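Local atomic coordinates of Dye-decolorizing peroxidase Tfu_3078 (Thermobifida fusca, PDB entry 5FW4), a protein that uses hydrogen peroxide and a non-covalently bound heme b to oxidise many compounds, with high reactivity towards anthraquinone dyes and modest activity on azo dyes and standard peroxidase substrates. Residues 285-288 with 289-293; 174-177 with 178-181; 50-53 with 54-57; 221-224 with 225-228; 205-208 with 209-213. All coordinates share one frame; numbering follows the deposited sequence.

Contact 1: 285-288 with 289-293; sequences LLTE and WRKLD
Residues 286-291 form a short helix, in which Trp-289 N bonds to Leu-285 O at 2.9 Å and Arg-290 N to Leu-286 O at 2.8 Å. The next bond steps back three residues instead of four. It runs from Lys-291 N to Glu-288 O at 3.1 Å. Lys-291 also uses its side chain to reach one turn back: NZ bonds to Thr-287 O at 2.7 Å, tilted 31° from the carbonyl plane. Bends at chi2, chi3 and chi4 curl the lysine chain round to that carbonyl. It lies alongside Thr-287 there, with NZ 3.7 Å from the methyl CG2. Arg-290 has CG between its backbone N and carbonyl carbon (chi1 59°). This sets CG close to two carbonyl oxygens, Thr-287 O and Leu-286 O, each 3.2 Å away. The guanidinium leaves the helix and makes a salt bridge with Glu-202 of the second subunit. Trp-289 touches the first turn through its CB, 3.3 Å from Leu-285 O. The indole is buried, and the nearest atoms of the Trp-289 side chain and the heme are about 7 Å apart. Its NE1 makes a weak bond to Met-238 O, and its ring meets Tyr-403 edge-to-face. Helix 286-291 follows strand 275-284 directly, in the C-terminal half of the DyP fold. Leu-285 starts it as the N-cap residue. Asp-293 then caps helix 294-301 through Ala-296 N, and Arg-297 and Val-300 of that helix pack on Trp-289.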
# COMPACT_ATOMS: atom_id res chain seq x y z
N LEU A 285 -6.72 -7.20 -15.68
CA LEU A 285 -6.24 -6.56 -16.91
C LEU A 285 -6.99 -5.25 -17.10
O LEU A 285 -7.97 -5.16 -17.88
CB LEU A 285 -6.46 -7.49 -18.15
CG LEU A 285 -5.34 -8.50 -18.46
CD1 LEU A 285 -5.00 -9.37 -17.24
CD2 LEU A 285 -5.61 -9.37 -19.69
N LEU A 286 -6.56 -4.23 -16.39
CA LEU A 286 -7.39 -3.04 -16.27
C LEU A 286 -7.43 -2.22 -17.54
O LEU A 286 -8.45 -1.60 -17.85
CB LEU A 286 -6.96 -2.19 -15.07
CG LEU A 286 -7.20 -2.83 -13.72
CD1 LEU A 286 -6.55 -1.98 -12.61
CD2 LEU A 286 -8.68 -3.07 -13.38
N THR A 287 -6.32 -2.22 -18.26
CA THR A 287 -6.25 -1.49 -19.50
C THR A 287 -7.27 -2.06 -20.49
O THR A 287 -7.99 -1.31 -21.13
CB THR A 287 -4.85 -1.55 -20.10
OG1 THR A 287 -3.91 -1.09 -19.10
CG2 THR A 287 -4.75 -0.70 -21.32
N GLU A 288 -7.33 -3.37 -20.59
CA GLU A 288 -8.32 -4.01 -21.47
C GLU A 288 -9.76 -3.84 -20.94
O GLU A 288 -10.68 -3.56 -21.71
CB GLU A 288 -7.97 -5.49 -21.60
CG GLU A 288 -6.69 -5.77 -22.39
CD GLU A 288 -6.82 -5.42 -23.87
OE1 GLU A 288 -7.94 -5.53 -24.41
OE2 GLU A 288 -5.80 -5.02 -24.48
N TRP A 289 -9.94 -4.03 -19.64
CA TRP A 289 -11.21 -3.77 -18.96
C TRP A 289 -11.70 -2.36 -19.22
O TRP A 289 -12.89 -2.17 -19.41
CB TRP A 289 -11.06 -3.98 -17.44
CG TRP A 289 -12.27 -3.74 -16.64
CD1 TRP A 289 -12.53 -2.64 -15.87
CD2 TRP A 289 -13.43 -4.58 -16.51
NE1 TRP A 289 -13.72 -2.77 -15.24
CE2 TRP A 289 -14.31 -3.94 -15.63
CE3 TRP A 289 -13.79 -5.84 -17.03
CZ2 TRP A 289 -15.53 -4.51 -15.25
CZ3 TRP A 289 -14.96 -6.41 -16.62
CH2 TRP A 289 -15.82 -5.75 -15.76
N ARG A 290 -10.82 -1.36 -19.24
CA ARG A 290 -11.33 0.00 -19.42
C ARG A 290 -11.77 0.33 -20.84
O ARG A 290 -12.45 1.31 -21.04
CB ARG A 290 -10.41 1.09 -18.85
CG ARG A 290 -8.99 1.20 -19.38
CD ARG A 290 -8.21 2.12 -18.42
NE ARG A 290 -8.75 3.48 -18.49
CZ ARG A 290 -8.96 4.31 -17.47
NH1 ARG A 290 -8.70 3.96 -16.22
NH2 ARG A 290 -9.46 5.51 -17.72
N LYS A 291 -11.39 -0.50 -21.79
CA LYS A 291 -11.87 -0.35 -23.17
C LYS A 291 -13.37 -0.65 -23.29
O LYS A 291 -14.03 -0.18 -24.24
CB LYS A 291 -11.08 -1.25 -24.13
CG LYS A 291 -9.85 -0.61 -24.76
CD LYS A 291 -8.54 -1.05 -24.14
CE LYS A 291 -7.55 0.10 -23.96
NZ LYS A 291 -7.77 0.89 -22.71
N LEU A 292 -13.91 -1.46 -22.39
CA LEU A 292 -15.35 -1.78 -22.45
C LEU A 292 -16.21 -0.65 -21.97
O LEU A 292 -15.91 0.05 -21.03
CB LEU A 292 -15.74 -2.99 -21.59
CG LEU A 292 -15.10 -4.34 -21.87
CD1 LEU A 292 -15.75 -5.36 -20.94
CD2 LEU A 292 -15.28 -4.69 -23.34
N ASP A 293 -17.36 -0.49 -22.61
CA ASP A 293 -18.31 0.45 -22.10
C ASP A 293 -19.08 -0.17 -20.96
O ASP A 293 -19.12 -1.38 -20.84
CB ASP A 293 -19.29 0.82 -23.20
CG ASP A 293 -20.27 -0.28 -23.49
OD1 ASP A 293 -20.49 -1.13 -22.60
OD2 ASP A 293 -20.84 -0.29 -24.63

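Contact 2: 174-177 with 178-181; sequences DLHP and RWCG
His-176 turns a ring edge onto the indole of Trp-179 in a T-shaped stack. The imidazole and the five-membered indole ring stand at 85°, with centroids 4.8 Å apart. The imidazole CD2 does the touching. It sits over the indole face, offset toward the rim, 3.7 Å from Trp-179 CD2. The neighbouring ring atom, NE2, lies 3.7 Å from Arg-178 CB. Arg-178 N lies over one imidazole face. CG of His-176 is anti to the backbone N (chi1 180°), which swings the ring over the turn. Two backbone bonds hold that turn: Trp-179 N to His-176 O at 2.9 Å and Cys-180 N to Pro-177 O at 3.2 Å. Cys-180 SG packs on Leu-175 CB at 3.9 Å. Further out, Arg-281 makes a cation-pi contact with Trp-179. Arg-178 forms a salt bridge with Asp-365 of the second subunit. The loop leads to strand 184-190 of the N-terminal sheet. Backbone bonds tie it to strand 404-414 of the C-terminal sheet: His-176 to Glu-407, and both Trp-179 and Gly-181 to Ser-409. The two overlapping bonds, each spanning three residues, make a short 3-10 turn that carries the T-shaped His-Trp stack.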
# COMPACT_ATOMS: atom_id res chain seq x y z
N ASP A 174 -2.31 -19.53 -13.82
CA ASP A 174 -1.13 -18.86 -14.40
C ASP A 174 -0.22 -18.53 -13.22
O ASP A 174 0.29 -17.44 -13.10
CB ASP A 174 -1.56 -17.59 -15.10
CG ASP A 174 -0.48 -16.99 -15.99
OD1 ASP A 174 0.45 -17.68 -16.43
OD2 ASP A 174 -0.57 -15.79 -16.27
N LEU A 175 -0.07 -19.53 -12.36
CA LEU A 175 0.53 -19.37 -11.05
C LEU A 175 2.03 -19.31 -11.11
O LEU A 175 2.67 -20.06 -11.83
CB LEU A 175 0.09 -20.51 -10.15
CG LEU A 175 -1.41 -20.66 -9.95
CD1 LEU A 175 -1.72 -22.02 -9.33
CD2 LEU A 175 -1.94 -19.53 -9.09
N HIS A 176 2.56 -18.39 -10.32
CA HIS A 176 4.00 -18.24 -10.12
C HIS A 176 4.40 -19.03 -8.87
O HIS A 176 3.84 -18.80 -7.81
CB HIS A 176 4.31 -16.76 -9.94
CG HIS A 176 5.76 -16.46 -9.73
ND1 HIS A 176 6.77 -17.11 -10.40
CD2 HIS A 176 6.37 -15.59 -8.88
CE1 HIS A 176 7.94 -16.64 -10.00
NE2 HIS A 176 7.72 -15.71 -9.09
N PRO A 177 5.35 -19.98 -9.00
CA PRO A 177 5.56 -20.90 -7.90
C PRO A 177 5.99 -20.21 -6.62
O PRO A 177 5.63 -20.69 -5.54
CB PRO A 177 6.67 -21.84 -8.42
CG PRO A 177 6.49 -21.81 -9.92
CD PRO A 177 6.18 -20.36 -10.17
N ARG A 178 6.68 -19.08 -6.71
CA ARG A 178 7.19 -18.44 -5.49
C ARG A 178 6.03 -17.76 -4.75
O ARG A 178 6.21 -17.31 -3.64
CB ARG A 178 8.27 -17.41 -5.83
CG ARG A 178 9.59 -17.99 -6.37
CD ARG A 178 10.69 -18.03 -5.32
NE ARG A 178 11.04 -16.72 -4.74
CZ ARG A 178 11.78 -15.77 -5.33
NH1 ARG A 178 12.26 -15.92 -6.56
NH2 ARG A 178 12.03 -14.63 -4.69
N TRP A 179 4.85 -17.64 -5.40
CA TRP A 179 3.68 -16.98 -4.83
C TRP A 179 2.65 -18.01 -4.40
O TRP A 179 1.52 -17.68 -4.13
CB TRP A 179 3.04 -16.00 -5.86
CG TRP A 179 3.89 -14.78 -6.13
CD1 TRP A 179 5.02 -14.38 -5.42
CD2 TRP A 179 3.65 -13.76 -7.09
NE1 TRP A 179 5.48 -13.19 -5.92
CE2 TRP A 179 4.68 -12.80 -6.96
CE3 TRP A 179 2.66 -13.57 -8.08
CZ2 TRP A 179 4.74 -11.66 -7.76
CZ3 TRP A 179 2.72 -12.43 -8.86
CH2 TRP A 179 3.76 -11.50 -8.73
N CYS A 180 3.05 -19.25 -4.38
CA CYS A 180 2.19 -20.31 -3.98
C CYS A 180 2.63 -20.93 -2.66
O CYS A 180 3.84 -21.03 -2.38
CB CYS A 180 2.20 -21.37 -5.05
SG CYS A 180 1.30 -20.75 -6.50
N GLY A 181 1.61 -21.34 -1.88
CA GLY A 181 1.75 -22.19 -0.73
C GLY A 181 2.36 -21.50 0.47
O GLY A 181 2.31 -20.26 0.59

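Contact 3: 50-53 with 54-57; sequences SPKA and EQRL. Unlike the reference sequence in segment 50-53: Lys-52 (reference Glu).
Ser-50 and Glu-54 mark the first turn of an N-capped alpha-helix, joined by a bond from Glu-54 N to Ser-50 O at 3.0 Å. The tight part is this backbone. Gln-55 N bonds to Pro-51 O at 3.0 Å and Arg-56 N to Lys-52 O at 2.8 Å. Leu-57 N reaches Ala-53 O at 3.2 Å on a more bent path. Gln-55 CG lies 3.3 Å from Pro-51 O. Arg-56 also packs on the first turn. Its chain is extended from CG to NE and runs back along the helix, so that one guanidinium face lies over Lys-52 CB. NE and NH2 bond outward to the carbonyls of Ala-227 and Arg-228, which fixes the plane of the group. Lys-52, which differs from the reference sequence, touches Asp-229 and Pro-230. On the helix side facing the second subunit, Ala-53 packs on Leu-57 of that subunit, and Leu-57 on its Ala-53. The looser side holds the exposed Pro-51 and Glu-54. Glu-54 extends away from the helix, and its OE2 accepts from Ala-49 N of the second subunit. At the start of the helix, Ser-50 OG accepts the bond from Ala-53 N at 3.0 Å.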
# COMPACT_ATOMS: atom_id res chain seq x y z
N SER A 50 -22.06 14.50 13.00
CA SER A 50 -23.25 13.81 12.52
C SER A 50 -23.09 12.34 12.88
O SER A 50 -21.96 11.89 13.14
CB SER A 50 -23.42 13.98 10.99
OG SER A 50 -22.42 13.29 10.28
N PRO A 51 -24.20 11.58 12.91
CA PRO A 51 -24.12 10.15 13.06
C PRO A 51 -23.22 9.48 12.03
O PRO A 51 -22.39 8.67 12.39
CB PRO A 51 -25.56 9.71 12.87
CG PRO A 51 -26.31 10.81 13.52
CD PRO A 51 -25.54 12.07 13.27
N LYS A 52 -23.40 9.80 10.76
CA LYS A 52 -22.53 9.24 9.74
C LYS A 52 -21.05 9.54 10.02
O LYS A 52 -20.21 8.67 9.86
CB LYS A 52 -22.92 9.81 8.39
CG LYS A 52 -24.21 9.22 7.86
CD LYS A 52 -23.93 7.99 7.02
CE LYS A 52 -23.96 6.67 7.77
NZ LYS A 52 -25.34 6.11 7.97
N ALA A 53 -20.73 10.77 10.41
CA ALA A 53 -19.33 11.09 10.72
C ALA A 53 -18.80 10.22 11.85
O ALA A 53 -17.71 9.70 11.71
CB ALA A 53 -19.15 12.56 11.04
N GLU A 54 -19.55 10.04 12.94
CA GLU A 54 -19.10 9.16 14.03
C GLU A 54 -18.89 7.73 13.51
O GLU A 54 -17.92 7.04 13.86
CB GLU A 54 -20.04 9.21 15.23
CG GLU A 54 -19.81 10.40 16.15
CD GLU A 54 -20.81 10.50 17.29
OE1 GLU A 54 -21.36 9.46 17.69
OE2 GLU A 54 -21.06 11.64 17.77
N GLN A 55 -19.76 7.32 12.59
CA GLN A 55 -19.69 6.03 11.99
C GLN A 55 -18.44 5.88 11.08
O GLN A 55 -17.83 4.83 11.08
CB GLN A 55 -20.98 5.74 11.21
CG GLN A 55 -22.18 5.41 12.10
CD GLN A 55 -23.51 5.54 11.39
OE1 GLN A 55 -23.63 5.21 10.21
NE2 GLN A 55 -24.53 6.00 12.10
N ARG A 56 -18.08 6.92 10.34
CA ARG A 56 -16.89 6.95 9.52
C ARG A 56 -15.60 6.78 10.37
O ARG A 56 -14.59 6.27 9.89
CB ARG A 56 -16.79 8.26 8.75
CG ARG A 56 -17.75 8.38 7.57
CD ARG A 56 -17.55 9.66 6.76
NE ARG A 56 -18.76 9.81 5.94
CZ ARG A 56 -19.64 10.80 6.03
NH1 ARG A 56 -19.41 11.85 6.81
NH2 ARG A 56 -20.74 10.77 5.29
N LEU A 57 -15.65 7.21 11.62
CA LEU A 57 -14.44 7.14 12.51
C LEU A 57 -14.29 5.86 13.33
O LEU A 57 -13.21 5.60 13.93
CB LEU A 57 -14.40 8.32 13.46
CG LEU A 57 -13.98 9.66 12.85
CD1 LEU A 57 -14.31 10.78 13.79
CD2 LEU A 57 -12.49 9.66 12.44

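Contact 4: 221-224 with 225-228; sequences RRTA and AAAR
Ala-225 stands beside Thr-223, its CB 4.0 Å from the threonine OG1. It occupies the middle of the first of two overlapping 3-10-like turns. Ala-226 comes next and closes that turn. Its N bonds to Thr-223 O at 3.3 Å. The same N makes a weak bond to Thr-223 OG1 at 3.4 Å. The pair of bonds forms an ST motif, weak on its side-chain arm. With chi1 at 63° the threonine hydroxyl lies over its own backbone, within range of that N. It also touches Ala-226 CB at 3.5 Å. Ala-227 closes the second turn through its N, which bonds to Ala-224 O at 3.2 Å. Its methyl CB meets Arg-222 CD at 3.7 Å. The arginine chain is bent at chi2 and chi3, and its NH1 makes a weak bond to Pro-230 O. Arg-228 then carries the chain away from the turn. The segment 221-228 follows strand 211-220, on the way from the N-terminal to the C-terminal half of the fold. The small alanine side chains lie at the contact with the second subunit, where Ala-225 meets Ala-225 of the other chain. Several polar groups of this buried turn have partners. Thr-223 OG1 bonds to Asp-192 of the second subunit and Ala-224 N to Glu-191, while Ala-226 N and Ala-227 N use the carbonyls of Thr-223 and Ala-224.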
# COMPACT_ATOMS: atom_id res chain seq x y z
N ARG A 221 -8.99 -1.69 1.08
CA ARG A 221 -10.31 -1.30 0.57
C ARG A 221 -10.45 0.19 0.86
O ARG A 221 -9.52 0.80 1.47
CB ARG A 221 -11.38 -2.07 1.29
CG ARG A 221 -11.34 -3.57 1.21
CD ARG A 221 -12.28 -4.18 2.24
NE ARG A 221 -12.51 -5.61 2.00
CZ ARG A 221 -13.53 -6.35 2.44
NH1 ARG A 221 -14.45 -5.84 3.23
NH2 ARG A 221 -13.59 -7.64 2.14
N ARG A 222 -11.56 0.81 0.43
CA ARG A 222 -11.90 2.17 0.88
C ARG A 222 -11.76 2.26 2.41
O ARG A 222 -12.22 1.37 3.11
CB ARG A 222 -13.37 2.57 0.54
CG ARG A 222 -14.46 1.58 1.06
CD ARG A 222 -15.35 2.12 2.18
NE ARG A 222 -15.14 1.43 3.48
CZ ARG A 222 -16.07 0.77 4.16
NH1 ARG A 222 -17.34 0.69 3.72
NH2 ARG A 222 -15.73 0.21 5.33
N THR A 223 -11.26 3.39 2.90
CA THR A 223 -11.29 3.66 4.35
C THR A 223 -12.69 4.03 4.79
O THR A 223 -13.49 4.58 3.99
CB THR A 223 -10.25 4.73 4.81
OG1 THR A 223 -10.55 6.02 4.22
CG2 THR A 223 -8.87 4.33 4.47
N ALA A 224 -13.05 3.67 6.02
CA ALA A 224 -14.34 4.08 6.54
C ALA A 224 -14.38 5.61 6.58
O ALA A 224 -15.41 6.20 6.29
CB ALA A 224 -14.64 3.45 7.90
N ALA A 225 -13.25 6.26 6.91
CA ALA A 225 -13.18 7.73 6.97
C ALA A 225 -13.62 8.46 5.65
O ALA A 225 -14.13 9.58 5.71
CB ALA A 225 -11.78 8.18 7.35
N ALA A 226 -13.41 7.82 4.51
CA ALA A 226 -13.68 8.40 3.21
C ALA A 226 -14.94 7.86 2.55
O ALA A 226 -15.27 8.27 1.43
CB ALA A 226 -12.50 8.17 2.30
N ALA A 227 -15.64 6.93 3.19
CA ALA A 227 -16.93 6.44 2.66
C ALA A 227 -18.06 7.42 2.94
O ALA A 227 -18.33 7.76 4.09
CB ALA A 227 -17.26 5.12 3.32
N ARG A 228 -18.78 7.87 1.89
CA ARG A 228 -19.99 8.64 2.09
C ARG A 228 -20.91 7.85 3.00
O ARG A 228 -21.56 8.42 3.85
CB ARG A 228 -20.74 8.92 0.76
CG ARG A 228 -19.98 9.85 -0.15
CD ARG A 228 -20.84 10.52 -1.22
NE ARG A 228 -19.95 11.48 -1.84
CZ ARG A 228 -19.79 12.74 -1.46
NH1 ARG A 228 -20.56 13.25 -0.51
NH2 ARG A 228 -18.88 13.51 -2.07

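Contact 5: 205-208 with 209-213; sequences AAAA and DATAV
The peptide plane at Ala-207 O is approached from both faces. Ala-210 N comes to the oxygen from one face at 3.1 Å, and Thr-211 OG1 from the opposite face at 2.7 Å. Both donors lie more than 50° out of the carbonyl plane. Thr-211 N adds a third, weak bond to the same oxygen at 3.0 Å, with an N-H...O angle of only 121°. A chi1 of 63° folds the threonine hydroxyl back over its own main chain and so brings it to this carbonyl. OG1 also lies 3.7 Å from Ala-207 CB. Ala-210 CB passes 3.8 Å from Ala-207 O. The bond to Ala-210 N closes a turn with Ala-208 and Asp-209 at its corners. An earlier type I turn runs from Ala-205 to Ala-208. Together they take the chain from helix 193-205 into strand 211-220, an outermost strand, within this chain, of the N-terminal antiparallel sheet. Trp-111 of helix 97-120 packs on both Ala-207 and Thr-211. Leu-87 of strand 81-89 also touches the threonine. The Ala-207 carbonyl is therefore a shared acceptor. It satisfies the buried threonine hydroxyl, and holds the first residue of the strand against the turn before it.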
# COMPACT_ATOMS: atom_id res chain seq x y z
N ALA A 205 9.00 -10.65 13.65
CA ALA A 205 10.13 -10.72 14.63
C ALA A 205 9.97 -11.78 15.71
O ALA A 205 10.97 -12.32 16.21
CB ALA A 205 10.29 -9.36 15.28
N ALA A 206 8.73 -12.02 16.13
CA ALA A 206 8.44 -12.97 17.18
C ALA A 206 8.77 -14.40 16.80
O ALA A 206 9.00 -15.23 17.69
CB ALA A 206 7.00 -12.88 17.66
N ALA A 207 8.81 -14.69 15.51
CA ALA A 207 9.19 -16.01 15.02
C ALA A 207 10.36 -15.96 14.01
O ALA A 207 10.55 -16.88 13.22
CB ALA A 207 7.95 -16.70 14.40
N ALA A 208 11.18 -14.90 14.09
CA ALA A 208 12.28 -14.70 13.13
C ALA A 208 13.28 -15.86 13.03
O ALA A 208 13.78 -16.18 11.95
CB ALA A 208 13.03 -13.41 13.42
N ASP A 209 13.60 -16.49 14.17
CA ASP A 209 14.61 -17.54 14.18
C ASP A 209 14.04 -18.79 13.52
O ASP A 209 14.76 -19.54 12.84
CB ASP A 209 15.06 -17.88 15.60
CG ASP A 209 15.93 -16.80 16.23
OD1 ASP A 209 16.48 -15.95 15.48
OD2 ASP A 209 16.08 -16.80 17.48
N ALA A 210 12.73 -18.98 13.68
CA ALA A 210 12.08 -20.23 13.35
C ALA A 210 11.47 -20.27 11.93
O ALA A 210 11.12 -21.35 11.44
CB ALA A 210 10.98 -20.48 14.37
N THR A 211 11.33 -19.11 11.31
CA THR A 211 10.55 -19.01 10.05
C THR A 211 11.19 -18.01 9.11
O THR A 211 12.06 -17.20 9.54
CB THR A 211 9.13 -18.54 10.34
OG1 THR A 211 9.14 -17.22 10.90
CG2 THR A 211 8.37 -19.51 11.26
N ALA A 212 10.76 -18.04 7.84
CA ALA A 212 11.24 -17.14 6.83
C ALA A 212 10.05 -16.79 5.95
O ALA A 212 9.26 -17.68 5.71
CB ALA A 212 12.29 -17.80 5.97
N VAL A 213 9.96 -15.55 5.49
CA VAL A 213 8.84 -15.16 4.58
C VAL A 213 9.02 -15.82 3.25
O VAL A 213 10.10 -15.81 2.68
CB VAL A 213 8.68 -13.63 4.46
CG1 VAL A 213 7.57 -13.26 3.48
CG2 VAL A 213 8.26 -13.05 5.78

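Along the chain the order is contact 3, contact 2, contact 5, contact 4, contact 1. Contacts 3 and 4 are the one pair that touches, with centres 11 Å apart; Arg-56 joins helix 51-61 to the segment 221-228. Contacts 5 and 4 lie at the two ends of strand 211-220. Contact 2 comes within about 8 Å (nearest atoms) of both contact 5 and contact 1. Its loop leads to strand 184-190 of the first sheet and hydrogen-bonds to strand 404-414 of the second. These two four-stranded antiparallel sheets belong to the paired ferredoxin-like halves of a DyP peroxidase. Contact 1 is nearest the heme. All five contacts lie peripherally and reach the second subunit.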